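Local coordinates for nucleoporin NUP82 (Chaetomium thermophilum, PDB 5CWW), which probably serves as a structural component of the nuclear pore complex and as a docking partner for nuclear transport factors, represented here by its N-terminal beta-propeller domain, at residues Pro45-Ala50 with Leu562-Ser567; Arg52-Phe57 with Ile568-Leu573. All coordinates share one frame; numbering follows the deposited sequence.

Interaction 1 of 2, residues Pro45-Ala50 with Leu562-Ser567; sequences PRRTIA and LAAATS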
loop_
_atom_site.group_PDB
_atom_site.type_symbol
_atom_site.label_atom_id
_atom_site.label_comp_id
_atom_site.label_asym_id
_atom_site.label_seq_id
_atom_site.Cartn_x
_atom_site.Cartn_y
_atom_site.Cartn_z
ATOM N N PRO B 45 6.008 -5.825 -10.141
ATOM C CA PRO B 45 4.668 -6.305 -10.492
ATOM C C PRO B 45 4.317 -6.037 -11.952
ATOM O O PRO B 45 4.905 -5.150 -12.572
ATOM C CB PRO B 45 3.752 -5.510 -9.556
ATOM C CG PRO B 45 4.513 -4.273 -9.241
ATOM C CD PRO B 45 5.959 -4.670 -9.227
ATOM N N ARG B 46 3.371 -6.805 -12.487
ATOM C CA ARG B 46 2.937 -6.648 -13.869
ATOM C C ARG B 46 1.414 -6.660 -13.964
ATOM O O ARG B 46 0.803 -7.695 -14.245
ATOM C CB ARG B 46 3.522 -7.755 -14.750
ATOM C CG ARG B 46 3.230 -7.571 -16.234
ATOM C CD ARG B 46 3.701 -8.752 -17.069
ATOM N NE ARG B 46 3.474 -8.519 -18.496
ATOM C CZ ARG B 46 3.147 -9.460 -19.381
ATOM N NH1 ARG B 46 3.004 -10.725 -19.008
ATOM N NH2 ARG B 46 2.964 -9.130 -20.651
ATOM N N ARG B 47 0.812 -5.496 -13.725
ATOM C CA ARG B 47 -0.626 -5.313 -13.888
ATOM C C ARG B 47 -0.903 -4.697 -15.253
ATOM O O ARG B 47 -1.438 -3.594 -15.354
ATOM C CB ARG B 47 -1.187 -4.433 -12.771
ATOM C CG ARG B 47 -0.967 -5.010 -11.385
ATOM C CD ARG B 47 -1.765 -4.272 -10.326
ATOM N NE ARG B 47 -1.558 -4.852 -9.002
ATOM C CZ ARG B 47 -2.155 -5.959 -8.567
ATOM N NH1 ARG B 47 -3.003 -6.616 -9.349
ATOM N NH2 ARG B 47 -1.902 -6.413 -7.349
ATOM N N THR B 48 -0.530 -5.423 -16.301
ATOM C CA THR B 48 -0.531 -4.882 -17.653
ATOM C C THR B 48 -1.878 -5.027 -18.364
ATOM O O THR B 48 -1.996 -4.693 -19.544
ATOM C CB THR B 48 0.558 -5.562 -18.497
ATOM O OG1 THR B 48 0.529 -6.974 -18.264
ATOM C CG2 THR B 48 1.931 -5.024 -18.120
ATOM N N ILE B 49 -2.888 -5.518 -17.650
ATOM C CA ILE B 49 -4.235 -5.633 -18.204
ATOM C C ILE B 49 -5.245 -4.939 -17.297
ATOM O O ILE B 49 -5.263 -5.158 -16.085
ATOM C CB ILE B 49 -4.660 -7.105 -18.402
ATOM C CG1 ILE B 49 -3.679 -7.820 -19.336
ATOM C CG2 ILE B 49 -6.074 -7.177 -18.976
ATOM C CD1 ILE B 49 -3.933 -9.312 -19.491
ATOM N N ALA B 50 -6.075 -4.097 -17.902
ATOM C CA ALA B 50 -7.170 -3.427 -17.208
ATOM C C ALA B 50 -8.424 -3.531 -18.065
ATOM O O ALA B 50 -8.331 -3.825 -19.254
ATOM C CB ALA B 50 -6.823 -1.973 -16.928
ATOM N N LEU B 562 3.441 -13.373 -15.985
ATOM C CA LEU B 562 2.055 -13.291 -16.421
ATOM C C LEU B 562 1.430 -11.979 -15.973
ATOM O O LEU B 562 1.672 -11.512 -14.859
ATOM C CB LEU B 562 1.247 -14.471 -15.873
ATOM C CG LEU B 562 1.782 -15.868 -16.200
ATOM C CD1 LEU B 562 0.895 -16.934 -15.574
ATOM C CD2 LEU B 562 1.891 -16.080 -17.705
ATOM N N ALA B 563 0.633 -11.383 -16.851
ATOM C CA ALA B 563 -0.158 -10.220 -16.484
ATOM C C ALA B 563 -1.121 -10.610 -15.369
ATOM O O ALA B 563 -1.711 -11.691 -15.404
ATOM C CB ALA B 563 -0.913 -9.685 -17.686
ATOM N N ALA B 564 -1.257 -9.739 -14.374
ATOM C CA ALA B 564 -2.155 -9.987 -13.252
ATOM C C ALA B 564 -3.540 -10.362 -13.758
ATOM O O ALA B 564 -4.089 -9.696 -14.637
ATOM C CB ALA B 564 -2.233 -8.767 -12.354
ATOM N N ALA B 565 -4.087 -11.439 -13.202
ATOM C CA ALA B 565 -5.374 -11.970 -13.634
ATOM C C ALA B 565 -6.461 -10.906 -13.566
ATOM O O ALA B 565 -6.549 -10.157 -12.596
ATOM C CB ALA B 565 -5.758 -13.170 -12.784
ATOM N N THR B 566 -7.281 -10.844 -14.609
ATOM C CA THR B 566 -8.390 -9.902 -14.672
ATOM C C THR B 566 -9.700 -10.669 -14.791
ATOM O O THR B 566 -9.950 -11.336 -15.795
ATOM C CB THR B 566 -8.245 -8.938 -15.863
ATOM O OG1 THR B 566 -6.958 -8.305 -15.813
ATOM C CG2 THR B 566 -9.333 -7.877 -15.833
ATOM N N SER B 567 -10.528 -10.579 -13.756
ATOM C CA SER B 567 -11.793 -11.301 -13.724
ATOM C C SER B 567 -12.880 -10.535 -14.470
ATOM O O SER B 567 -13.048 -9.330 -14.282
ATOM C CB SER B 567 -12.229 -11.557 -12.279
ATOM O OG SER B 567 -13.362 -12.408 -12.239
HETATM O O HOH W 1 -3.254 -6.908 -15.118
#
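Arg46 and Ala564 meet backbone to backbone where the first and last blades of the beta-propeller come together. The run leading into strand 49-52 lies beside the run leading into strand 566-570, so the ring closes between parts of the chain more than 500 residues apart. Ala564 N donates to Arg46 O at 2.9 Å, with an angle of 159° at the hydrogen, and this is the one direct hydrogen bond between the two segments. The carbonyl of Ala564 is tied across as well, through a water that accepts from Ile49 N and donates to Ala564 O.

The methyl of Ala563 fills the space next door. Its CB is 3.1 Å from Thr48 OG1 and 3.5 Å from Ile49 CD1, and it also lies over one face of the Arg46 guanidinium, toward the rim. Ile49 splits its branches: CG1 and CD1 go to Ala563, while CG2, anti to the backbone N, rests 3.5 Å from Thr566 OG1.

Arg46 is extended, with CG anti to its own N (chi1 -174°), and its chain passes the Leu562 carbonyl. NH1 stops 3.3 Å from Ala563 N, but both are donors and cannot bond to each other; the guanidinium instead makes weak hydrogen bonds to Ala580 O and Thr581 O. Arg47 starts away from 562-567, and although its NH1 reaches the Ala564 methyl, its charge is paired with Asp391 and NH1 also bonds to Phe492 O. Outside the two segments, Ser579 OG is hydrogen-bonded to Ala563 O and Thr505 OG1 to Ala565 N. Within 562-567, Thr566 OG1 makes a weak hydrogen bond of 3.4 Å to Ala564 O, the same oxygen that takes the water's hydrogen.

Interaction 2 of 2, residues Arg52-Phe57 with Ile568-Leu573; sequences RGTEIF and IDDPDL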
loop_
_atom_site.group_PDB
_atom_site.type_symbol
_atom_site.label_atom_id
_atom_site.label_comp_id
_atom_site.label_asym_id
_atom_site.label_seq_id
_atom_site.Cartn_x
_atom_site.Cartn_y
_atom_site.Cartn_z
ATOM N N ARG B 52 -12.955 -2.426 -18.618
ATOM C CA ARG B 52 -14.230 -1.812 -18.285
ATOM C C ARG B 52 -15.282 -2.500 -19.144
ATOM O O ARG B 52 -15.187 -2.500 -20.373
ATOM C CB ARG B 52 -14.207 -0.298 -18.516
ATOM C CG ARG B 52 -13.857 0.138 -19.931
ATOM C CD ARG B 52 -13.844 1.654 -20.051
ATOM N NE ARG B 52 -13.778 2.092 -21.442
ATOM C CZ ARG B 52 -13.845 3.361 -21.833
ATOM N NH1 ARG B 52 -13.979 4.333 -20.940
ATOM N NH2 ARG B 52 -13.781 3.662 -23.123
ATOM N N GLY B 53 -16.276 -3.101 -18.500
ATOM C CA GLY B 53 -17.233 -3.932 -19.207
ATOM C C GLY B 53 -16.505 -5.015 -19.983
ATOM O O GLY B 53 -15.720 -5.772 -19.410
ATOM N N THR B 54 -16.746 -5.073 -21.288
ATOM C CA THR B 54 -16.097 -6.056 -22.152
ATOM C C THR B 54 -14.852 -5.492 -22.842
ATOM O O THR B 54 -14.182 -6.199 -23.596
ATOM C CB THR B 54 -17.066 -6.579 -23.227
ATOM O OG1 THR B 54 -17.579 -5.483 -23.994
ATOM C CG2 THR B 54 -18.218 -7.327 -22.579
ATOM N N GLU B 55 -14.547 -4.223 -22.585
ATOM C CA GLU B 55 -13.337 -3.607 -23.121
ATOM C C GLU B 55 -12.139 -3.927 -22.236
ATOM O O GLU B 55 -12.271 -4.018 -21.014
ATOM C CB GLU B 55 -13.494 -2.088 -23.232
ATOM C CG GLU B 55 -14.582 -1.624 -24.188
ATOM C CD GLU B 55 -14.635 -0.110 -24.313
ATOM O OE1 GLU B 55 -13.778 0.571 -23.709
ATOM O OE2 GLU B 55 -15.534 0.401 -25.014
ATOM N N ILE B 56 -10.972 -4.093 -22.855
ATOM C CA ILE B 56 -9.739 -4.300 -22.107
ATOM C C ILE B 56 -8.614 -3.430 -22.660
ATOM O O ILE B 56 -8.617 -3.057 -23.834
ATOM C CB ILE B 56 -9.292 -5.783 -22.127
ATOM C CG1 ILE B 56 -8.990 -6.252 -23.555
ATOM C CG2 ILE B 56 -10.357 -6.659 -21.489
ATOM C CD1 ILE B 56 -8.311 -7.606 -23.619
ATOM N N PHE B 57 -7.659 -3.116 -21.792
ATOM C CA PHE B 57 -6.495 -2.315 -22.152
ATOM C C PHE B 57 -5.245 -3.111 -21.811
ATOM O O PHE B 57 -5.029 -3.468 -20.655
ATOM C CB PHE B 57 -6.508 -0.975 -21.415
ATOM C CG PHE B 57 -7.725 -0.142 -21.697
ATOM C CD1 PHE B 57 -8.923 -0.397 -21.047
ATOM C CD2 PHE B 57 -7.675 0.893 -22.613
ATOM C CE1 PHE B 57 -10.045 0.366 -21.306
ATOM C CE2 PHE B 57 -8.793 1.662 -22.876
ATOM C CZ PHE B 57 -9.980 1.398 -22.221
ATOM N N ILE B 568 -13.611 -11.251 -15.318
ATOM C CA ILE B 568 -14.688 -10.666 -16.112
ATOM C C ILE B 568 -15.936 -11.536 -16.043
ATOM O O ILE B 568 -15.863 -12.751 -16.221
ATOM C CB ILE B 568 -14.274 -10.490 -17.586
ATOM C CG1 ILE B 568 -12.873 -9.872 -17.654
ATOM C CG2 ILE B 568 -15.314 -9.649 -18.325
ATOM C CD1 ILE B 568 -12.442 -9.379 -19.030
ATOM N N ASP B 569 -17.075 -10.906 -15.773
ATOM C CA ASP B 569 -18.353 -11.607 -15.714
ATOM C C ASP B 569 -19.386 -10.872 -16.553
ATOM O O ASP B 569 -20.142 -10.046 -16.043
ATOM C CB ASP B 569 -18.841 -11.740 -14.270
ATOM C CG ASP B 569 -20.130 -12.540 -14.161
ATOM O OD1 ASP B 569 -20.332 -13.461 -14.980
ATOM O OD2 ASP B 569 -20.943 -12.247 -13.259
ATOM N N ASP B 570 -19.405 -11.181 -17.845
ATOM C CA ASP B 570 -20.322 -10.550 -18.784
ATOM C C ASP B 570 -21.464 -11.510 -19.123
ATOM O O ASP B 570 -21.244 -12.714 -19.229
ATOM C CB ASP B 570 -19.572 -10.135 -20.051
ATOM C CG ASP B 570 -20.485 -9.542 -21.100
ATOM O OD1 ASP B 570 -20.706 -8.314 -21.070
ATOM O OD2 ASP B 570 -20.984 -10.304 -21.956
ATOM N N PRO B 571 -22.690 -10.984 -19.289
ATOM C CA PRO B 571 -23.818 -11.868 -19.610
ATOM C C PRO B 571 -23.700 -12.548 -20.974
ATOM O O PRO B 571 -24.220 -13.650 -21.144
ATOM C CB PRO B 571 -25.025 -10.922 -19.581
ATOM C CG PRO B 571 -24.456 -9.561 -19.771
ATOM C CD PRO B 571 -23.133 -9.595 -19.086
ATOM N N ASP B 572 -23.026 -11.905 -21.924
ATOM C CA ASP B 572 -22.896 -12.450 -23.273
ATOM C C ASP B 572 -21.628 -13.286 -23.435
ATOM O O ASP B 572 -21.674 -14.388 -23.982
ATOM C CB ASP B 572 -22.906 -11.321 -24.307
ATOM C CG ASP B 572 -24.195 -10.519 -24.285
ATOM O OD1 ASP B 572 -25.254 -11.097 -23.959
ATOM O OD2 ASP B 572 -24.149 -9.310 -24.596
ATOM N N LEU B 573 -20.499 -12.759 -22.968
ATOM C CA LEU B 573 -19.221 -13.454 -23.098
ATOM C C LEU B 573 -19.045 -14.507 -22.007
ATOM O O LEU B 573 -18.337 -15.495 -22.199
ATOM C CB LEU B 573 -18.063 -12.456 -23.051
ATOM C CG LEU B 573 -17.957 -11.493 -24.234
ATOM C CD1 LEU B 573 -16.898 -10.437 -23.961
ATOM C CD2 LEU B 573 -17.646 -12.241 -25.524
#
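An Asx turn headed by Asp570, where strand 566-570 ends, receives the methyl of Thr54 from the hairpin turn between strands 49-52 and 55-60. Thr54 CG2 comes within 3.1 Å of Asp570 OD1 and 3.7 Å of Leu573 CD1, touching a carboxylate oxygen and a leucine branch. The threonine hydroxyl lies between the backbone N and the carbonyl carbon (chi1 57°) and is bonded to Asp68 OD1, while the methyl, helped by CB against Leu573 CD1, makes the contact with 568-573.

The other carboxylate oxygen of Asp570 shapes its own segment. OD2 takes Leu573 N at 2.7 Å on its anti lone pair, and Asp572 N at 2.6 Å from above the carboxylate plane. An alanine in place of Asp570 would probably leave both amides without this acceptor, let the turn shift and open a gap beside Thr54 CG2.

The type II' turn Arg52-Glu55 belongs to the first propeller blade and strand 566-570 to the last, and no hydrogen bond passes between the two segments. Toward the start of 568-573 the contacts are longer: Ile568 CG2 lies 4.0 Å from Gly53 O, and Ile568 CD1 lies 4.2 Å from Ile56 CG2. Leu69 of helix 69-77 touches both Ile56 and Leu573. Across the hairpin turn, Arg52 NE forms a salt bridge to Glu55 OE1 at 2.7 Å, the oxygen lying in the guanidinium plane.

Interactions 1 and 2 follow one seam between the first and last propeller blades, with centres 15 Å apart. Both draw on strand 566-570, interaction 1 at its beginning and interaction 2 at its far end, while the facing residues come from the loop leading into strand 49-52 and from the hairpin it forms with strand 55-60. Interaction 1 is the deeper, about 13 Å from the centre of the chain against about 20 Å for interaction 2. They touch through the sheet itself: Ala50 O and Phe57 N are 2.7 Å apart, a probable hydrogen bond, and Ile49 CG2 packs 4.2 Å from Phe57 O. A direct backbone hydrogen bond joins the segments of interaction 1, whereas none crosses interaction 2.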